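PDB 6V04: uncharacterized SRPBCC domain-containing protein from Micromonospora chersina, which is of unknown function but has a START/Bet v1-like architecture and is involved in dynemicin biosynthesis, possibly as a cyclase/aromatase-type protein. Local coordinates for residues R74-F79 and Q91-L96; E207-F212 and A224-T229; V240-W245 and F262-W266. All coordinates share one frame; numbering follows the deposited sequence. Where two conformers were deposited one is given.

Interaction 1: residues R74-F79 and Q91-L96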
loop_
_atom_site.group_PDB
_atom_site.type_symbol
_atom_site.label_atom_id
_atom_site.label_comp_id
_atom_site.label_asym_id
_atom_site.label_seq_id
_atom_site.Cartn_x
_atom_site.Cartn_y
_atom_site.Cartn_z
ATOM N N ARG A 74 -18.434 4.783 -19.849
ATOM C CA ARG A 74 -19.058 3.462 -19.952
ATOM C C ARG A 74 -18.171 2.457 -20.687
ATOM O O ARG A 74 -18.658 1.460 -21.223
ATOM C CB ARG A 74 -20.433 3.565 -20.605
ATOM C CG ARG A 74 -21.413 4.395 -19.781
ATOM C CD ARG A 74 -22.703 4.683 -20.528
ATOM N NE ARG A 74 -22.460 5.443 -21.750
ATOM C CZ ARG A 74 -22.232 6.754 -21.786
ATOM N NH1 ARG A 74 -22.212 7.462 -20.665
ATOM N NH2 ARG A 74 -22.018 7.356 -22.950
ATOM N N ASP A 75 -16.861 2.693 -20.666
ATOM C CA ASP A 75 -15.916 1.846 -21.378
ATOM C C ASP A 75 -14.702 1.538 -20.507
ATOM O O ASP A 75 -14.524 0.392 -20.075
ATOM C CB ASP A 75 -15.516 2.527 -22.686
ATOM C CG ASP A 75 -14.560 1.701 -23.514
ATOM O OD1 ASP A 75 -14.042 0.682 -23.018
ATOM O OD2 ASP A 75 -14.335 2.078 -24.679
ATOM N N ARG A 76 -13.853 2.525 -20.233
ATOM C CA ARG A 76 -12.668 2.191 -19.456
ATOM C C ARG A 76 -12.020 3.426 -18.846
ATOM O O ARG A 76 -12.248 4.564 -19.268
ATOM C CB ARG A 76 -11.648 1.442 -20.311
ATOM C CG ARG A 76 -10.935 2.320 -21.293
ATOM C CD ARG A 76 -10.230 1.464 -22.328
ATOM N NE ARG A 76 -11.205 0.791 -23.170
ATOM C CZ ARG A 76 -10.909 -0.162 -24.044
ATOM N NH1 ARG A 76 -9.658 -0.569 -24.182
ATOM N NH2 ARG A 76 -11.872 -0.711 -24.767
ATOM N N LEU A 77 -11.236 3.160 -17.804
ATOM C CA LEU A 77 -10.362 4.122 -17.161
ATOM C C LEU A 77 -8.938 3.614 -17.296
ATOM O O LEU A 77 -8.666 2.463 -16.951
ATOM C CB LEU A 77 -10.707 4.266 -15.674
ATOM C CG LEU A 77 -12.109 4.769 -15.350
ATOM C CD1 LEU A 77 -12.471 4.416 -13.916
ATOM C CD2 LEU A 77 -12.165 6.262 -15.554
ATOM N N LEU A 78 -8.039 4.462 -17.787
ATOM C CA LEU A 78 -6.624 4.137 -17.891
ATOM C C LEU A 78 -5.841 5.176 -17.108
ATOM O O LEU A 78 -5.950 6.375 -17.392
ATOM C CB LEU A 78 -6.168 4.118 -19.348
ATOM C CG LEU A 78 -6.988 3.171 -20.209
ATOM C CD1 LEU A 78 -6.563 3.290 -21.661
ATOM C CD2 LEU A 78 -6.821 1.752 -19.736
ATOM N N PHE A 79 -5.027 4.713 -16.168
ATOM C CA PHE A 79 -4.294 5.614 -15.295
ATOM C C PHE A 79 -3.028 4.944 -14.788
ATOM O O PHE A 79 -2.828 3.735 -14.924
ATOM C CB PHE A 79 -5.177 6.097 -14.126
ATOM C CG PHE A 79 -5.823 4.991 -13.320
ATOM C CD1 PHE A 79 -7.044 4.456 -13.697
ATOM C CD2 PHE A 79 -5.235 4.523 -12.161
ATOM C CE1 PHE A 79 -7.642 3.455 -12.945
ATOM C CE2 PHE A 79 -5.833 3.518 -11.413
ATOM C CZ PHE A 79 -7.035 2.991 -11.806
ATOM N N GLN A 91 0.920 0.809 -14.340
ATOM C CA GLN A 91 -0.084 1.073 -15.359
ATOM C C GLN A 91 -1.336 0.285 -15.009
ATOM O O GLN A 91 -1.288 -0.955 -14.974
ATOM C CB GLN A 91 0.435 0.642 -16.727
ATOM C CG GLN A 91 1.364 1.637 -17.407
ATOM C CD GLN A 91 0.661 2.697 -18.270
ATOM O OE1 GLN A 91 1.321 3.597 -18.782
ATOM N NE2 GLN A 91 -0.657 2.602 -18.424
ATOM N N VAL A 92 -2.446 0.986 -14.765
ATOM C CA VAL A 92 -3.681 0.353 -14.320
ATOM C C VAL A 92 -4.771 0.615 -15.349
ATOM O O VAL A 92 -4.890 1.726 -15.879
ATOM C CB VAL A 92 -4.104 0.846 -12.916
ATOM C CG1 VAL A 92 -5.345 0.115 -12.429
ATOM C CG2 VAL A 92 -2.953 0.644 -11.915
ATOM N N GLY A 93 -5.557 -0.415 -15.643
ATOM C CA GLY A 93 -6.716 -0.246 -16.500
ATOM C C GLY A 93 -7.947 -0.886 -15.897
ATOM O O GLY A 93 -7.866 -1.995 -15.365
ATOM N N TRP A 94 -9.080 -0.176 -15.920
ATOM C CA TRP A 94 -10.375 -0.719 -15.528
ATOM C C TRP A 94 -11.255 -0.673 -16.766
ATOM O O TRP A 94 -11.575 0.413 -17.255
ATOM C CB TRP A 94 -11.014 0.092 -14.400
ATOM C CG TRP A 94 -10.337 0.058 -13.076
ATOM C CD1 TRP A 94 -9.237 -0.666 -12.714
ATOM C CD2 TRP A 94 -10.736 0.796 -11.914
ATOM N NE1 TRP A 94 -8.933 -0.419 -11.385
ATOM C CE2 TRP A 94 -9.836 0.477 -10.885
ATOM C CE3 TRP A 94 -11.775 1.703 -11.652
ATOM C CZ2 TRP A 94 -9.935 1.031 -9.612
ATOM C CZ3 TRP A 94 -11.871 2.249 -10.384
ATOM C CH2 TRP A 94 -10.956 1.909 -9.383
ATOM N N THR A 95 -11.628 -1.840 -17.287
ATOM C CA THR A 95 -12.330 -1.935 -18.562
ATOM C C THR A 95 -13.643 -2.674 -18.367
ATOM O O THR A 95 -13.667 -3.754 -17.768
ATOM C CB THR A 95 -11.463 -2.639 -19.606
ATOM O OG1 THR A 95 -10.183 -1.994 -19.659
ATOM C CG2 THR A 95 -12.127 -2.617 -20.990
ATOM N N LEU A 96 -14.729 -2.086 -18.865
ATOM C CA LEU A 96 -16.060 -2.665 -18.756
ATOM C C LEU A 96 -16.473 -3.280 -20.080
ATOM O O LEU A 96 -16.354 -2.642 -21.131
ATOM C CB LEU A 96 -17.098 -1.617 -18.376
ATOM C CG LEU A 96 -16.926 -0.987 -17.002
ATOM C CD1 LEU A 96 -18.117 -0.105 -16.712
ATOM C CD2 LEU A 96 -16.743 -2.051 -15.927
HETATM O O HOH W 1 -14.902 -1.840 -23.084
#
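F79 packs against V92 and W94 on the inward face of two neighbouring antiparallel strands. V92 CB sits over the face of the phenyl ring, 3.9 Å from the F79 ring centroid, a CH-pi contact, and the CG1 branch reaches F79 CZ at 3.4 Å. The F79 ring is swung across its partner strand because CG stands between the backbone N and the carbonyl carbon (chi1 54°). Its CZ edge then points at the face of W94, an edge-to-face pair with planes at 85°. From the CE3 side of the indole L77 CD1 comes in obliquely, 3.6 Å from W94 CE3. Large flat and branched side chains suit this face, which W28 of helix 24-32 and W126 help to cover.

The pairing belongs to the hairpin of strands 76-83 and 90-98 in the antiparallel sheet of an AHSA1-type, Bet v1-like fold. Two reciprocal pairs of backbone bonds, L77 with W94 and F79 with V92, hold the register. On the other face G93, without a side chain, lies under L78 CD2, where a CB would be tight.

D75 and R76 form a classic beta bulge against strand 63-72, away from 91-96, and across the pair D75 O accepts a nearly straight bond from L96 N (2.8 Å). R76 grips D75 OD1 side-on through NE (2.8 Å) and NH2, while T95 CG2 lies over the guanidinium face. A methionine in place of R76 would probably leave the D75 carboxylate without its charged mate and freer to turn. A water donates to both D75 OD1 (2.7 Å) and L96 O.

Interaction 2: residues E207-F212 and A224-T229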
loop_
_atom_site.group_PDB
_atom_site.type_symbol
_atom_site.label_atom_id
_atom_site.label_comp_id
_atom_site.label_asym_id
_atom_site.label_seq_id
_atom_site.Cartn_x
_atom_site.Cartn_y
_atom_site.Cartn_z
ATOM N N GLU A 207 22.884 -6.174 3.413
ATOM C CA GLU A 207 22.467 -5.979 2.012
ATOM C C GLU A 207 21.516 -7.066 1.509
ATOM O O GLU A 207 21.422 -7.310 0.297
ATOM C CB GLU A 207 23.680 -5.847 1.083
ATOM C CG GLU A 207 24.470 -4.566 1.363
ATOM C CD GLU A 207 25.579 -4.282 0.376
ATOM O OE1 GLU A 207 25.708 -5.001 -0.650
ATOM O OE2 GLU A 207 26.358 -3.338 0.646
ATOM N N ARG A 208 20.779 -7.699 2.423
ATOM C CA ARG A 208 19.814 -8.736 2.076
ATOM C C ARG A 208 18.472 -8.500 2.766
ATOM O O ARG A 208 17.439 -8.314 2.103
ATOM C CB ARG A 208 20.354 -10.121 2.459
ATOM C CG ARG A 208 21.684 -10.537 1.800
ATOM C CD ARG A 208 21.515 -10.856 0.336
ATOM N NE ARG A 208 22.753 -11.315 -0.292
ATOM C CZ ARG A 208 23.665 -10.522 -0.842
ATOM N NH1 ARG A 208 23.496 -9.203 -0.851
ATOM N NH2 ARG A 208 24.743 -11.053 -1.405
ATOM N N ALA A 209 18.471 -8.479 4.100
ATOM C CA ALA A 209 17.218 -8.488 4.833
ATOM C C ALA A 209 17.461 -8.034 6.259
ATOM O O ALA A 209 18.551 -8.215 6.804
ATOM C CB ALA A 209 16.578 -9.879 4.823
ATOM N N LEU A 210 16.426 -7.451 6.849
ATOM C CA LEU A 210 16.455 -6.947 8.215
ATOM C C LEU A 210 15.140 -7.320 8.867
ATOM O O LEU A 210 14.079 -7.056 8.296
ATOM C CB LEU A 210 16.650 -5.427 8.228
ATOM C CG LEU A 210 16.345 -4.694 9.536
ATOM C CD1 LEU A 210 17.310 -5.129 10.623
ATOM C CD2 LEU A 210 16.416 -3.204 9.303
ATOM N N THR A 211 15.194 -7.940 10.043
ATOM C CA THR A 211 13.981 -8.198 10.799
ATOM C C THR A 211 14.149 -7.657 12.207
ATOM O O THR A 211 15.254 -7.610 12.758
ATOM C CB THR A 211 13.619 -9.688 10.848
ATOM O OG1 THR A 211 14.663 -10.446 11.461
ATOM C CG2 THR A 211 13.407 -10.220 9.448
ATOM N N PHE A 212 13.034 -7.220 12.773
ATOM C CA PHE A 212 13.004 -6.823 14.175
ATOM C C PHE A 212 11.553 -6.769 14.615
ATOM O O PHE A 212 10.629 -6.818 13.802
ATOM C CB PHE A 212 13.730 -5.481 14.429
ATOM C CG PHE A 212 13.202 -4.323 13.628
ATOM C CD1 PHE A 212 12.181 -3.531 14.114
ATOM C CD2 PHE A 212 13.753 -3.996 12.399
ATOM C CE1 PHE A 212 11.706 -2.463 13.380
ATOM C CE2 PHE A 212 13.278 -2.941 11.659
ATOM C CZ PHE A 212 12.255 -2.160 12.150
ATOM N N ALA A 224 5.829 -7.288 14.132
ATOM C CA ALA A 224 6.963 -7.902 13.450
ATOM C C ALA A 224 7.246 -7.145 12.166
ATOM O O ALA A 224 6.338 -6.926 11.357
ATOM C CB ALA A 224 6.689 -9.372 13.143
ATOM N N CYS A 225 8.505 -6.778 11.965
ATOM C CA CYS A 225 8.902 -5.979 10.818
ATOM C C CYS A 225 9.945 -6.723 10.007
ATOM O O CYS A 225 10.916 -7.250 10.560
ATOM C CB CYS A 225 9.454 -4.633 11.259
ATOM S SG CYS A 225 9.928 -3.631 9.871
ATOM N N GLN A 226 9.746 -6.727 8.693
ATOM C CA GLN A 226 10.665 -7.336 7.745
ATOM C C GLN A 226 10.964 -6.309 6.668
ATOM O O GLN A 226 10.039 -5.778 6.048
ATOM C CB GLN A 226 10.061 -8.600 7.134
ATOM C CG GLN A 226 9.737 -9.685 8.136
ATOM C CD GLN A 226 8.295 -10.144 8.059
ATOM O OE1 GLN A 226 7.705 -10.199 6.979
ATOM N NE2 GLN A 226 7.712 -10.464 9.210
ATOM N N VAL A 227 12.242 -6.033 6.450
ATOM C CA VAL A 227 12.719 -5.132 5.408
ATOM C C VAL A 227 13.646 -5.937 4.503
ATOM O O VAL A 227 14.492 -6.694 4.992
ATOM C CB VAL A 227 13.465 -3.928 6.013
ATOM C CG1 VAL A 227 13.947 -2.977 4.921
ATOM C CG2 VAL A 227 12.581 -3.195 7.000
ATOM N N ARG A 228 13.484 -5.791 3.197
ATOM C CA ARG A 228 14.288 -6.555 2.258
ATOM C C ARG A 228 14.642 -5.683 1.071
ATOM O O ARG A 228 13.937 -4.727 0.752
ATOM C CB ARG A 228 13.544 -7.812 1.788
ATOM C CG ARG A 228 12.864 -8.568 2.913
ATOM C CD ARG A 228 12.685 -10.047 2.612
ATOM N NE ARG A 228 11.687 -10.651 3.493
ATOM C CZ ARG A 228 11.839 -10.821 4.805
ATOM N NH1 ARG A 228 12.950 -10.429 5.416
ATOM N NH2 ARG A 228 10.867 -11.379 5.515
ATOM N N THR A 229 15.741 -6.027 0.411
ATOM C CA THR A 229 16.084 -5.427 -0.867
ATOM C C THR A 229 16.191 -6.527 -1.914
ATOM O O THR A 229 16.710 -7.612 -1.645
ATOM C CB THR A 229 17.389 -4.627 -0.780
ATOM O OG1 THR A 229 18.409 -5.427 -0.171
ATOM C CG2 THR A 229 17.183 -3.366 0.011
HETATM O O HOH W 2 17.408 -9.819 -0.280
#
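F212 and C225 form the tight part of this strand pair. The cysteine CB lies over the face of the phenyl ring, 3.9 Å from the F212 ring centroid and 17° off its normal, a CH-pi contact. In one of its two conformers C225 SG, anti to the backbone N (chi1 -179°), comes in obliquely, 3.6 Å from F212 CZ, a sulfur-aromatic contact. A small side chain fits against the ring here, since W266 of helix 252-277 presses on both residues. Along the same face, L210 and V227 meet more lightly, CB to CB at 4.2 Å. Beneath them the backbones are bonded in both directions; V227 N reaches L210 O at 2.8 Å.

The opposite face is looser and nearer to solvent. R228 stretches back along it, and its NH1 comes within 3.7 Å of A209 CB, with T211 CG2 also at the guanidinium edge. The T211 and Q226 side chains cross, T211 CG2 3.9 Å from Q226 CG. The pairing slackens toward the R208/T229 end, where T229 N makes a weak bond to R208 O, and a water donates to R208 O and T229 O. E207 there turns to R166, in a salt bridge.

R208 and A209 form a classic beta bulge against strand 196-205, the other neighbour, and lead into the antiparallel hairpin of strands 209-214 and 223-230, part of the second seven-stranded sheet of this START/Bet v1-like protein.

Interaction 3: residues V240-W245 and F262-W266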
loop_
_atom_site.group_PDB
_atom_site.type_symbol
_atom_site.label_atom_id
_atom_site.label_comp_id
_atom_site.label_asym_id
_atom_site.label_seq_id
_atom_site.Cartn_x
_atom_site.Cartn_y
_atom_site.Cartn_z
ATOM N N VAL A 240 9.178 -2.992 2.750
ATOM C CA VAL A 240 8.924 -3.164 4.170
ATOM C C VAL A 240 7.589 -3.863 4.345
ATOM O O VAL A 240 6.654 -3.651 3.567
ATOM C CB VAL A 240 8.938 -1.832 4.946
ATOM C CG1 VAL A 240 7.902 -0.867 4.401
ATOM C CG2 VAL A 240 8.689 -2.104 6.437
ATOM N N SER A 241 7.521 -4.725 5.356
ATOM C CA SER A 241 6.276 -5.305 5.843
ATOM C C SER A 241 6.275 -5.168 7.354
ATOM O O SER A 241 7.255 -5.544 8.006
ATOM C CB SER A 241 6.165 -6.775 5.456
ATOM O OG SER A 241 5.013 -7.380 6.025
ATOM N N HIS A 242 5.187 -4.651 7.922
ATOM C CA HIS A 242 5.080 -4.502 9.367
ATOM C C HIS A 242 3.716 -5.038 9.782
ATOM O O HIS A 242 2.684 -4.450 9.436
ATOM C CB HIS A 242 5.286 -3.049 9.760
ATOM C CG HIS A 242 5.580 -2.853 11.208
ATOM N ND1 HIS A 242 6.054 -1.661 11.713
ATOM C CD2 HIS A 242 5.467 -3.696 12.260
ATOM C CE1 HIS A 242 6.206 -1.775 13.019
ATOM N NE2 HIS A 242 5.862 -3.000 13.379
ATOM N N GLN A 243 3.718 -6.157 10.497
ATOM C CA GLN A 243 2.518 -6.936 10.778
ATOM C C GLN A 243 2.239 -7.005 12.276
ATOM O O GLN A 243 3.128 -6.793 13.107
ATOM C CB GLN A 243 2.648 -8.362 10.242
ATOM C CG GLN A 243 2.760 -8.438 8.724
ATOM C CD GLN A 243 2.916 -9.858 8.218
ATOM O OE1 GLN A 243 3.446 -10.720 8.909
ATOM N NE2 GLN A 243 2.457 -10.103 6.999
ATOM N N GLY A 244 1.006 -7.378 12.607
ATOM C CA GLY A 244 0.621 -7.674 13.981
ATOM C C GLY A 244 -0.444 -6.773 14.566
ATOM O O GLY A 244 -0.953 -7.080 15.658
ATOM N N TRP A 245 -0.825 -5.704 13.863
ATOM C CA TRP A 245 -1.685 -4.660 14.424
ATOM C C TRP A 245 -3.032 -5.210 14.858
ATOM O O TRP A 245 -3.607 -4.754 15.863
ATOM C CB TRP A 245 -1.878 -3.550 13.383
ATOM C CG TRP A 245 -0.553 -3.106 12.889
ATOM C CD1 TRP A 245 0.023 -3.420 11.688
ATOM C CD2 TRP A 245 0.407 -2.350 13.614
ATOM N NE1 TRP A 245 1.290 -2.883 11.627
ATOM C CE2 TRP A 245 1.541 -2.211 12.797
ATOM C CE3 TRP A 245 0.413 -1.751 14.886
ATOM C CZ2 TRP A 245 2.681 -1.525 13.212
ATOM C CZ3 TRP A 245 1.538 -1.066 15.287
ATOM C CH2 TRP A 245 2.647 -0.941 14.461
ATOM N N PHE A 262 2.029 4.295 12.211
ATOM C CA PHE A 262 3.200 3.582 11.717
ATOM C C PHE A 262 3.248 3.583 10.197
ATOM O O PHE A 262 4.341 3.648 9.623
ATOM C CB PHE A 262 3.220 2.160 12.270
ATOM C CG PHE A 262 3.852 2.044 13.634
ATOM C CD1 PHE A 262 3.131 2.338 14.779
ATOM C CD2 PHE A 262 5.161 1.625 13.777
ATOM C CE1 PHE A 262 3.707 2.211 16.034
ATOM C CE2 PHE A 262 5.740 1.490 15.029
ATOM C CZ PHE A 262 5.016 1.789 16.161
ATOM N N ALA A 263 2.097 3.543 9.515
ATOM C CA ALA A 263 2.133 3.612 8.050
ATOM C C ALA A 263 2.731 4.930 7.575
ATOM O O ALA A 263 3.512 4.964 6.612
ATOM C CB ALA A 263 0.727 3.422 7.478
ATOM N N ALA A 264 2.362 6.033 8.223
ATOM C CA ALA A 264 2.930 7.322 7.854
ATOM C C ALA A 264 4.422 7.350 8.144
ATOM O O ALA A 264 5.199 7.968 7.402
ATOM C CB ALA A 264 2.210 8.429 8.615
ATOM N N THR A 265 4.838 6.696 9.229
ATOM C CA THR A 265 6.256 6.639 9.567
ATOM C C THR A 265 7.029 5.872 8.506
ATOM O O THR A 265 8.103 6.306 8.070
ATOM C CB THR A 265 6.435 5.999 10.939
ATOM O OG1 THR A 265 5.850 6.861 11.920
ATOM C CG2 THR A 265 7.894 5.818 11.296
ATOM N N TRP A 266 6.500 4.723 8.073
ATOM C CA TRP A 266 7.187 3.949 7.047
ATOM C C TRP A 266 7.200 4.683 5.715
ATOM O O TRP A 266 8.193 4.612 4.982
ATOM C CB TRP A 266 6.550 2.569 6.903
ATOM C CG TRP A 266 7.014 1.631 7.968
ATOM C CD1 TRP A 266 6.279 1.121 9.008
ATOM C CD2 TRP A 266 8.346 1.109 8.131
ATOM N NE1 TRP A 266 7.065 0.311 9.781
ATOM C CE2 TRP A 266 8.338 0.291 9.270
ATOM C CE3 TRP A 266 9.539 1.258 7.412
ATOM C CZ2 TRP A 266 9.469 -0.374 9.719
ATOM C CZ3 TRP A 266 10.664 0.583 7.848
ATOM C CH2 TRP A 266 10.624 -0.231 8.980
#
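Aromatic packing of a helix along the face of a sheet joins strand 236-243 and the turn after it to the long C-terminal helix 252-277, in the manner of a Bet v1-like helix-grip fold. The short strand and helix segments run nearly antiparallel, with their axes 10.5 Å apart, a gap filled by the buried side chains of V240, H242, W245, F262 and W266. The last four form an aromatic cluster.

At one end V240 CG2 sits almost squarely over the six-membered ring of W266, 3.4 Å from the W266 ring centroid and 4° off the normal. A beta-branched valine suits this spot, since CG2 lies over the benzo ring while CB and CG1 brush its CE3 side. At the other end W245 CH2 lies over the face of F262, 3.3 Å from F262 CG, with the two ring planes inclined at 46°. W245 CZ2 also stands over the centre of the H242 ring, and W245 NE1 donates to H242 O.

Between them is H242, whose CE1 comes to F262 CD2 at 3.6 Å. Its ring projects to the helix because CG lies anti to the backbone N (chi1 -163°). Histidine serves here by having two ring nitrogens: NE2 bonds T223 OG1, while ND1 accepts from the helix. That bond satisfies the buried indole N-H: W266 NE1 to H242 ND1 is 2.9 Å, close to the plane of both rings.

Overall arrangement
Interactions 2 and 3 are adjoining parts of one sheet and its helix, with centres about 12 Å apart. Strands 223-230 and 236-243 are neighbours, joined by probable hydrogen bonds from S241 N to Q226 O (2.8 Å) and Q243 N to A224 O. Across the inner face, one conformer of C225 packs SG on W266 CZ2, so interaction 2 shares the helix that closes interaction 3. Interaction 1 belongs to the other seven-stranded sheet, its centre about 35 Å from that of interaction 2 and 30 Å from that of interaction 3. Q149, a magnesium-binding residue that holds no ion in this model, lies about 6 Å from W245 of interaction 3, side chain to side chain; interaction 1 is remote from it.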